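Long-range contacts in penicillin-binding protein 2 (Pbp2) (Helicobacter pylori, PDB 5LP5), which probably cross-links peptidoglycan as a penicillin-binding transpeptidase of the cell wall machinery that sets cell shape, in which it forms a complex with MreC: residues S234-D244 with E263-E272; K250-E260 with K555-E563. All coordinates share one frame; numbering follows the deposited sequence.

Contact 1 (S234-D244 with E263-E272); sequences SLDKRLQKEAD and ELLVAGSYPE
Helix 237-244 runs over strand 266-270 with its axis 8.1 Å away and inclined by 31°, and just before the helix the chain comes closer still, D236 N donating a hydrogen bond to L265 O. S234 adds a second link: its OG, held between the backbone N and the carbonyl carbon, reaches L264 O at 2.8 Å from above the carbonyl plane, while its CB lies against E263 CB. D236 serves as N-cap of the helix, OD1 accepting from both R238 N and R238 NE; OD2 also meets Y587. Further along, the helix offers the strand an apolar ridge. L239 CB meets V266 CG2 at 3.7 Å and its CD1 reaches L265 CB, whereas A243 CB packs on V266 CG1 at 3.6 Å, so the two branches of V266 lie against successive turns. Q240 folds down at chi2 (-93°), bringing OE1 to A267 N at 2.7 Å; the bond is nearly straight, with the donor tilted slightly from the amide's carbonyl plane. At the far end, Y270 OH donates to D244 OD1 at 2.8 Å on the anti side of the carboxylate. That carboxylate stands at the edge of the ring, the two planes 85° apart, and the hydroxyl also touches A243 CB. A classic bulge, in which L265 and V266 both face V256, interrupts this edge strand of the transpeptidase sheet. The helix covers one face of the sheet beside helix 572-584, whose K581, L582 and M578 meet L239 and A243, while A267 touches V162 of helix 160-163.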
loop_
_atom_site.group_PDB
_atom_site.type_symbol
_atom_site.label_atom_id
_atom_site.label_comp_id
_atom_site.label_asym_id
_atom_site.label_seq_id
_atom_site.Cartn_x
_atom_site.Cartn_y
_atom_site.Cartn_z
ATOM N N SER A 234 -2.688 16.772 -11.392
ATOM C CA SER A 234 -2.319 17.384 -12.656
ATOM C C SER A 234 -0.819 17.512 -12.879
ATOM O O SER A 234 -0.389 17.806 -13.986
ATOM C CB SER A 234 -2.963 18.759 -12.765
ATOM O OG SER A 234 -2.664 19.537 -11.615
ATOM N N LEU A 235 -0.020 17.284 -11.844
ATOM C CA LEU A 235 1.427 17.331 -12.021
ATOM C C LEU A 235 1.907 16.461 -13.181
ATOM O O LEU A 235 1.301 15.445 -13.475
ATOM C CB LEU A 235 2.133 16.861 -10.748
ATOM C CG LEU A 235 1.980 17.667 -9.470
ATOM C CD1 LEU A 235 2.747 16.941 -8.374
ATOM C CD2 LEU A 235 2.503 19.069 -9.642
ATOM N N ASP A 236 3.003 16.847 -13.818
ATOM C CA ASP A 236 3.719 15.963 -14.718
ATOM C C ASP A 236 5.059 15.643 -14.100
ATOM O O ASP A 236 5.865 16.516 -13.876
ATOM C CB ASP A 236 3.922 16.615 -16.079
ATOM C CG ASP A 236 4.586 15.670 -17.111
ATOM O OD1 ASP A 236 5.330 14.740 -16.702
ATOM O OD2 ASP A 236 4.383 15.881 -18.333
ATOM N N LYS A 237 5.290 14.372 -13.845
ATOM C CA LYS A 237 6.494 13.897 -13.155
ATOM C C LYS A 237 7.799 14.324 -13.837
ATOM O O LYS A 237 8.808 14.561 -13.170
ATOM C CB LYS A 237 6.430 12.365 -13.032
ATOM C CG LYS A 237 7.650 11.722 -12.434
ATOM C CD LYS A 237 7.550 10.207 -12.543
ATOM C CE LYS A 237 8.873 9.585 -12.131
ATOM N NZ LYS A 237 8.807 8.122 -11.872
ATOM N N ARG A 238 7.788 14.425 -15.159
ATOM C CA ARG A 238 8.987 14.836 -15.884
ATOM C C ARG A 238 9.265 16.312 -15.626
ATOM O O ARG A 238 10.383 16.699 -15.293
ATOM C CB ARG A 238 8.825 14.583 -17.374
ATOM C CG ARG A 238 8.751 13.103 -17.730
ATOM C CD ARG A 238 8.119 12.866 -19.101
ATOM N NE ARG A 238 6.734 13.314 -19.121
ATOM C CZ ARG A 238 5.978 13.401 -20.210
ATOM N NH1 ARG A 238 6.460 13.049 -21.395
ATOM N NH2 ARG A 238 4.732 13.841 -20.121
ATOM N N LEU A 239 8.226 17.128 -15.767
ATOM C CA LEU A 239 8.337 18.562 -15.537
ATOM C C LEU A 239 8.803 18.907 -14.124
ATOM O O LEU A 239 9.551 19.863 -13.957
ATOM C CB LEU A 239 7.007 19.247 -15.816
ATOM C CG LEU A 239 6.534 19.272 -17.266
ATOM C CD1 LEU A 239 5.192 19.989 -17.353
ATOM C CD2 LEU A 239 7.540 19.942 -18.182
ATOM N N GLN A 240 8.366 18.144 -13.119
ATOM C CA GLN A 240 8.819 18.359 -11.735
ATOM C C GLN A 240 10.270 17.958 -11.543
ATOM O O GLN A 240 11.001 18.594 -10.784
ATOM C CB GLN A 240 7.965 17.606 -10.720
ATOM C CG GLN A 240 6.772 18.404 -10.179
ATOM C CD GLN A 240 7.022 19.165 -8.885
ATOM O OE1 GLN A 240 6.301 20.103 -8.606
ATOM N NE2 GLN A 240 8.003 18.752 -8.082
ATOM N N LYS A 241 10.703 16.904 -12.217
ATOM C CA LYS A 241 12.106 16.526 -12.110
ATOM C C LYS A 241 12.984 17.610 -12.713
ATOM O O LYS A 241 14.074 17.873 -12.195
ATOM C CB LYS A 241 12.377 15.164 -12.741
ATOM C CG LYS A 241 11.949 14.022 -11.844
ATOM C CD LYS A 241 12.446 12.684 -12.321
ATOM C CE LYS A 241 11.901 11.596 -11.414
ATOM N NZ LYS A 241 12.315 10.242 -11.874
ATOM N N GLU A 242 12.500 18.242 -13.783
ATOM C CA GLU A 242 13.180 19.387 -14.373
ATOM C C GLU A 242 13.264 20.494 -13.348
ATOM O O GLU A 242 14.333 21.052 -13.106
ATOM C CB GLU A 242 12.437 19.890 -15.620
ATOM C CG GLU A 242 13.064 21.111 -16.296
ATOM C CD GLU A 242 14.531 20.921 -16.660
ATOM O OE1 GLU A 242 15.004 19.771 -16.717
ATOM O OE2 GLU A 242 15.230 21.927 -16.886
ATOM N N ALA A 243 12.121 20.798 -12.743
ATOM C CA ALA A 243 12.023 21.820 -11.707
ATOM C C ALA A 243 13.017 21.574 -10.581
ATOM O O ALA A 243 13.703 22.483 -10.162
ATOM C CB ALA A 243 10.615 21.869 -11.165
ATOM N N ASP A 244 13.115 20.339 -10.110
ATOM C CA ASP A 244 14.088 20.005 -9.071
ATOM C C ASP A 244 15.499 20.310 -9.565
ATOM O O ASP A 244 16.264 20.964 -8.889
ATOM C CB ASP A 244 13.949 18.540 -8.621
ATOM C CG ASP A 244 12.807 18.323 -7.604
ATOM O OD1 ASP A 244 11.816 19.090 -7.575
ATOM O OD2 ASP A 244 12.892 17.359 -6.824
ATOM N N GLU A 263 -4.845 24.105 -13.689
ATOM C CA GLU A 263 -4.100 22.910 -13.346
ATOM C C GLU A 263 -2.626 23.265 -13.107
ATOM O O GLU A 263 -2.010 23.983 -13.896
ATOM C CB GLU A 263 -4.244 21.839 -14.434
ATOM C CG GLU A 263 -5.578 21.104 -14.409
ATOM C CD GLU A 263 -5.692 19.978 -15.436
ATOM O OE1 GLU A 263 -4.841 19.899 -16.356
ATOM O OE2 GLU A 263 -6.646 19.169 -15.307
ATOM N N LEU A 264 -2.080 22.770 -11.999
ATOM C CA LEU A 264 -0.670 22.929 -11.701
ATOM C C LEU A 264 0.118 21.718 -12.228
ATOM O O LEU A 264 -0.094 20.576 -11.817
ATOM C CB LEU A 264 -0.461 23.096 -10.200
ATOM C CG LEU A 264 -1.118 24.356 -9.642
ATOM C CD1 LEU A 264 -1.131 24.315 -8.135
ATOM C CD2 LEU A 264 -0.435 25.624 -10.141
ATOM N N LEU A 265 1.015 21.980 -13.167
ATOM C CA LEU A 265 1.863 20.957 -13.716
ATOM C C LEU A 265 3.156 20.861 -12.907
ATOM O O LEU A 265 3.738 19.801 -12.806
ATOM C CB LEU A 265 2.164 21.251 -15.186
ATOM C CG LEU A 265 0.973 21.396 -16.155
ATOM C CD1 LEU A 265 1.419 21.774 -17.566
ATOM C CD2 LEU A 265 0.151 20.126 -16.212
ATOM N N VAL A 266 3.605 21.978 -12.348
ATOM C CA VAL A 266 4.726 21.992 -11.417
ATOM C C VAL A 266 4.361 22.796 -10.174
ATOM O O VAL A 266 3.576 23.734 -10.237
ATOM C CB VAL A 266 5.965 22.623 -12.062
ATOM C CG1 VAL A 266 7.129 22.652 -11.094
ATOM C CG2 VAL A 266 6.344 21.855 -13.323
ATOM N N ALA A 267 4.939 22.396 -9.045
ATOM C CA ALA A 267 4.886 23.123 -7.775
ATOM C C ALA A 267 6.068 22.650 -6.918
ATOM O O ALA A 267 5.983 21.673 -6.149
ATOM C CB ALA A 267 3.572 22.888 -7.067
ATOM N N GLY A 268 7.191 23.331 -7.080
ATOM C CA GLY A 268 8.365 23.014 -6.310
ATOM C C GLY A 268 8.583 23.981 -5.177
ATOM O O GLY A 268 8.367 25.172 -5.336
ATOM N N SER A 269 9.016 23.461 -4.034
ATOM C CA SER A 269 9.449 24.297 -2.917
ATOM C C SER A 269 10.767 23.773 -2.399
ATOM O O SER A 269 10.862 22.609 -2.048
ATOM C CB SER A 269 8.414 24.306 -1.781
ATOM O OG SER A 269 8.977 24.860 -0.586
ATOM N N TYR A 270 11.771 24.643 -2.318
ATOM C CA TYR A 270 13.152 24.175 -2.149
ATOM C C TYR A 270 13.871 24.801 -0.977
ATOM O O TYR A 270 14.002 26.029 -0.898
ATOM C CB TYR A 270 13.941 24.400 -3.434
ATOM C CG TYR A 270 13.249 23.744 -4.589
ATOM C CD1 TYR A 270 13.446 22.393 -4.862
ATOM C CD2 TYR A 270 12.338 24.452 -5.378
ATOM C CE1 TYR A 270 12.778 21.772 -5.918
ATOM C CE2 TYR A 270 11.664 23.839 -6.427
ATOM C CZ TYR A 270 11.892 22.500 -6.685
ATOM O OH TYR A 270 11.268 21.875 -7.717
ATOM N N PRO A 271 14.362 23.951 -0.066
ATOM C CA PRO A 271 14.417 22.498 -0.157
ATOM C C PRO A 271 13.111 21.742 -0.029
ATOM O O PRO A 271 12.280 22.099 0.791
ATOM C CB PRO A 271 15.292 22.098 1.048
ATOM C CG PRO A 271 15.872 23.339 1.596
ATOM C CD PRO A 271 14.981 24.448 1.174
ATOM N N GLU A 272 12.943 20.696 -0.837
ATOM C CA GLU A 272 11.955 19.640 -0.580
ATOM C C GLU A 272 12.535 18.707 0.516
ATOM O O GLU A 272 13.691 18.863 0.909
ATOM C CB GLU A 272 11.661 18.838 -1.870
ATOM C CG GLU A 272 11.173 19.630 -3.086
ATOM C CD GLU A 272 9.669 19.833 -3.125
ATOM O OE1 GLU A 272 9.006 19.504 -2.123
ATOM O OE2 GLU A 272 9.143 20.330 -4.151
#

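Contact 2 (K250-E260 with K555-E563); sequences KRGAILVMDAE and KYAITILVE
I254 and I560 meet side by side on the face of the sheet that also carries V256 and I558, in a non-hydrogen-bonded pair of two antiparallel strands. From CB, which lies 4.2 Å from T559 O, the I254 chain continues to CG1, anti to the backbone N (chi1 -178°), which touches I560 CG1 at 3.7 Å; CD1 at the tip then lies 3.5 Å from I560 CG1 and 3.8 Å from I560 CD1. V256 repeats the arrangement more loosely, its CG2 alongside I558 CG1. Between and on either side of these pairs the backbones bond reciprocally at A253-L561, L255-T559 and M257-A557, a regular ladder continued at its ends by E563 N to R251 O and A259 N to K555 O. Beyond it, K555 turns at chi4 (88°) and brings NZ to E260 OE1 at 2.9 Å, a salt bridge on the syn side of the carboxylate, while D258 OD1 accepts from E260 N in an Asx turn. In the five-stranded antiparallel sheet of the transpeptidase domain, 252-258 lies between 264-270 and 556-562, with 542-549 next across the sheet. L255, M257 and T559, on the other face, pack against L445 of helix 441-453.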
loop_
_atom_site.group_PDB
_atom_site.type_symbol
_atom_site.label_atom_id
_atom_site.label_comp_id
_atom_site.label_asym_id
_atom_site.label_seq_id
_atom_site.Cartn_x
_atom_site.Cartn_y
_atom_site.Cartn_z
ATOM N N LYS A 250 19.673 25.815 -4.975
ATOM C CA LYS A 250 18.920 27.046 -4.761
ATOM C C LYS A 250 17.750 26.811 -3.813
ATOM O O LYS A 250 17.189 25.725 -3.755
ATOM C CB LYS A 250 18.382 27.572 -6.103
ATOM C CG LYS A 250 19.390 27.542 -7.247
ATOM C CD LYS A 250 18.887 28.246 -8.497
ATOM C CE LYS A 250 20.020 28.430 -9.504
ATOM N NZ LYS A 250 20.904 29.590 -9.188
ATOM N N ARG A 251 17.376 27.833 -3.056
ATOM C CA ARG A 251 16.113 27.802 -2.314
ATOM C C ARG A 251 15.121 28.726 -2.992
ATOM O O ARG A 251 15.499 29.714 -3.600
ATOM C CB ARG A 251 16.284 28.236 -0.862
ATOM C CG ARG A 251 17.216 27.345 -0.076
ATOM C CD ARG A 251 18.627 27.888 -0.122
ATOM N NE ARG A 251 19.606 26.824 -0.244
ATOM C CZ ARG A 251 20.829 26.999 -0.725
ATOM N NH1 ARG A 251 21.234 28.196 -1.136
ATOM N NH2 ARG A 251 21.666 25.976 -0.793
ATOM N N GLY A 252 13.841 28.387 -2.889
ATOM C CA GLY A 252 12.797 29.194 -3.508
ATOM C C GLY A 252 11.622 28.333 -3.895
ATOM O O GLY A 252 11.287 27.397 -3.181
ATOM N N ALA A 253 10.996 28.668 -5.016
ATOM C CA ALA A 253 9.787 27.983 -5.449
ATOM C C ALA A 253 9.499 28.220 -6.923
ATOM O O ALA A 253 9.821 29.289 -7.458
ATOM C CB ALA A 253 8.605 28.437 -4.627
ATOM N N ILE A 254 8.879 27.222 -7.555
ATOM C CA ILE A 254 8.555 27.295 -8.979
ATOM C C ILE A 254 7.206 26.658 -9.348
ATOM O O ILE A 254 6.828 25.626 -8.810
ATOM C CB ILE A 254 9.673 26.693 -9.838
ATOM C CG1 ILE A 254 9.325 26.832 -11.314
ATOM C CG2 ILE A 254 9.917 25.235 -9.473
ATOM C CD1 ILE A 254 10.531 26.644 -12.197
ATOM N N LEU A 255 6.499 27.295 -10.276
ATOM C CA LEU A 255 5.117 26.947 -10.570
ATOM C C LEU A 255 4.851 27.038 -12.038
ATOM O O LEU A 255 5.179 28.025 -12.663
ATOM C CB LEU A 255 4.166 27.923 -9.883
ATOM C CG LEU A 255 3.997 27.812 -8.371
ATOM C CD1 LEU A 255 3.312 29.060 -7.836
ATOM C CD2 LEU A 255 3.191 26.563 -8.043
ATOM N N VAL A 256 4.247 25.991 -12.580
ATOM C CA VAL A 256 3.747 26.011 -13.946
ATOM C C VAL A 256 2.254 25.780 -13.875
ATOM O O VAL A 256 1.810 24.915 -13.116
ATOM C CB VAL A 256 4.386 24.911 -14.813
ATOM C CG1 VAL A 256 3.737 24.874 -16.179
ATOM C CG2 VAL A 256 5.877 25.141 -14.949
ATOM N N MET A 257 1.490 26.533 -14.662
ATOM C CA MET A 257 0.042 26.413 -14.605
ATOM C C MET A 257 -0.666 26.589 -15.932
ATOM O O MET A 257 -0.465 27.557 -16.635
ATOM C CB MET A 257 -0.525 27.424 -13.630
ATOM C CG MET A 257 -2.039 27.328 -13.493
ATOM S SD MET A 257 -2.776 28.520 -12.361
ATOM C CE MET A 257 -2.502 30.069 -13.210
ATOM N N ASP A 258 -1.538 25.643 -16.246
ATOM C CA ASP A 258 -2.479 25.780 -17.356
ATOM C C ASP A 258 -3.414 26.953 -17.049
ATOM O O ASP A 258 -4.295 26.847 -16.201
ATOM C CB ASP A 258 -3.268 24.475 -17.494
ATOM C CG ASP A 258 -4.160 24.443 -18.714
ATOM O OD1 ASP A 258 -4.652 25.521 -19.112
ATOM O OD2 ASP A 258 -4.396 23.331 -19.260
ATOM N N ALA A 259 -3.215 28.062 -17.750
ATOM C CA ALA A 259 -3.909 29.318 -17.446
ATOM C C ALA A 259 -5.387 29.371 -17.877
ATOM O O ALA A 259 -6.077 30.378 -17.632
ATOM C CB ALA A 259 -3.145 30.487 -18.064
ATOM N N GLU A 260 -5.866 28.296 -18.513
ATOM C CA GLU A 260 -7.265 28.193 -18.958
ATOM C C GLU A 260 -8.183 27.470 -17.977
ATOM O O GLU A 260 -9.398 27.666 -18.031
ATOM C CB GLU A 260 -7.349 27.477 -20.309
ATOM C CG GLU A 260 -6.719 28.246 -21.458
ATOM C CD GLU A 260 -6.668 27.460 -22.750
ATOM O OE1 GLU A 260 -6.232 26.283 -22.715
ATOM O OE2 GLU A 260 -7.056 28.036 -23.789
ATOM N N LYS A 555 -1.266 30.205 -23.148
ATOM C CA LYS A 555 -1.920 29.051 -22.527
ATOM C C LYS A 555 -1.371 28.779 -21.136
ATOM O O LYS A 555 -2.146 28.568 -20.186
ATOM C CB LYS A 555 -1.777 27.786 -23.380
ATOM C CG LYS A 555 -2.803 26.688 -23.061
ATOM C CD LYS A 555 -2.565 25.447 -23.908
ATOM C CE LYS A 555 -3.538 24.309 -23.614
ATOM N NZ LYS A 555 -4.776 24.416 -24.437
ATOM N N TYR A 556 -0.045 28.766 -21.003
ATOM C CA TYR A 556 0.583 28.507 -19.691
ATOM C C TYR A 556 1.174 29.753 -19.017
ATOM O O TYR A 556 1.457 30.762 -19.647
ATOM C CB TYR A 556 1.626 27.381 -19.787
ATOM C CG TYR A 556 1.064 26.122 -20.431
ATOM C CD1 TYR A 556 1.126 25.959 -21.807
ATOM C CD2 TYR A 556 0.412 25.133 -19.679
ATOM C CE1 TYR A 556 0.604 24.841 -22.425
ATOM C CE2 TYR A 556 -0.123 24.013 -20.293
ATOM C CZ TYR A 556 -0.032 23.868 -21.677
ATOM O OH TYR A 556 -0.563 22.745 -22.321
ATOM N N ALA A 557 1.323 29.662 -17.711
ATOM C CA ALA A 557 2.004 30.671 -16.924
ATOM C C ALA A 557 3.072 29.954 -16.114
ATOM O O ALA A 557 2.894 28.798 -15.726
ATOM C CB ALA A 557 1.027 31.374 -15.996
ATOM N N ILE A 558 4.179 30.641 -15.869
ATOM C CA ILE A 558 5.263 30.108 -15.056
ATOM C C ILE A 558 5.672 31.191 -14.095
ATOM O O ILE A 558 5.687 32.337 -14.474
ATOM C CB ILE A 558 6.466 29.736 -15.923
ATOM C CG1 ILE A 558 6.041 28.700 -16.968
ATOM C CG2 ILE A 558 7.603 29.231 -15.053
ATOM C CD1 ILE A 558 7.136 28.225 -17.898
ATOM N N THR A 559 5.993 30.835 -12.859
ATOM C CA THR A 559 6.363 31.812 -11.851
ATOM C C THR A 559 7.498 31.227 -11.022
ATOM O O THR A 559 7.389 30.126 -10.476
ATOM C CB THR A 559 5.174 32.159 -10.933
ATOM O OG1 THR A 559 4.169 32.881 -11.664
ATOM C CG2 THR A 559 5.623 33.026 -9.766
ATOM N N ILE A 560 8.597 31.971 -10.937
ATOM C CA ILE A 560 9.824 31.471 -10.313
ATOM C C ILE A 560 10.321 32.459 -9.289
ATOM O O ILE A 560 10.302 33.659 -9.532
ATOM C CB ILE A 560 10.941 31.230 -11.354
ATOM C CG1 ILE A 560 10.493 30.172 -12.361
ATOM C CG2 ILE A 560 12.233 30.774 -10.683
ATOM C CD1 ILE A 560 11.350 30.087 -13.602
ATOM N N LEU A 561 10.766 31.934 -8.150
ATOM C CA LEU A 561 11.290 32.751 -7.069
ATOM C C LEU A 561 12.515 32.104 -6.418
ATOM O O LEU A 561 12.393 31.042 -5.805
ATOM C CB LEU A 561 10.212 32.951 -6.016
ATOM C CG LEU A 561 10.750 33.534 -4.714
ATOM C CD1 LEU A 561 10.885 35.045 -4.777
ATOM C CD2 LEU A 561 9.825 33.135 -3.602
ATOM N N VAL A 562 13.680 32.746 -6.529
ATOM C CA VAL A 562 14.894 32.215 -5.897
ATOM C C VAL A 562 15.303 33.059 -4.699
ATOM O O VAL A 562 15.659 34.228 -4.840
ATOM C CB VAL A 562 16.092 32.117 -6.869
ATOM C CG1 VAL A 562 17.342 31.648 -6.142
ATOM C CG2 VAL A 562 15.782 31.160 -8.004
ATOM N N GLU A 563 15.259 32.458 -3.517
ATOM C CA GLU A 563 15.640 33.166 -2.314
ATOM C C GLU A 563 17.081 33.642 -2.436
ATOM O O GLU A 563 17.972 32.863 -2.767
ATOM C CB GLU A 563 15.445 32.295 -1.066
ATOM C CG GLU A 563 13.990 32.219 -0.624
ATOM C CD GLU A 563 13.798 31.436 0.659
ATOM O OE1 GLU A 563 14.799 31.094 1.301
ATOM O OE2 GLU A 563 12.652 31.159 1.036
#

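How the contacts relate
Strand 252-258 joins the two contacts: it pairs with 556-562 in contact 2 and, along its other edge, with the strand of contact 1, where G268 N lies 2.9 Å from I254 O and E263 O 2.9 Å from D258 N, both probable hydrogen bonds. The centres of the contacts are about 9 Å apart. Helix 237-246, strand 252-258 and strand 264-270 follow one another in the chain, whereas 556-562 returns after nearly 300 residues to complete the pairing. Their five-stranded antiparallel sheet ends at strand 511-517, which carries K513 of a probable KTG motif; with S311 and K314 of a probable SxxK motif, it would mark the active site.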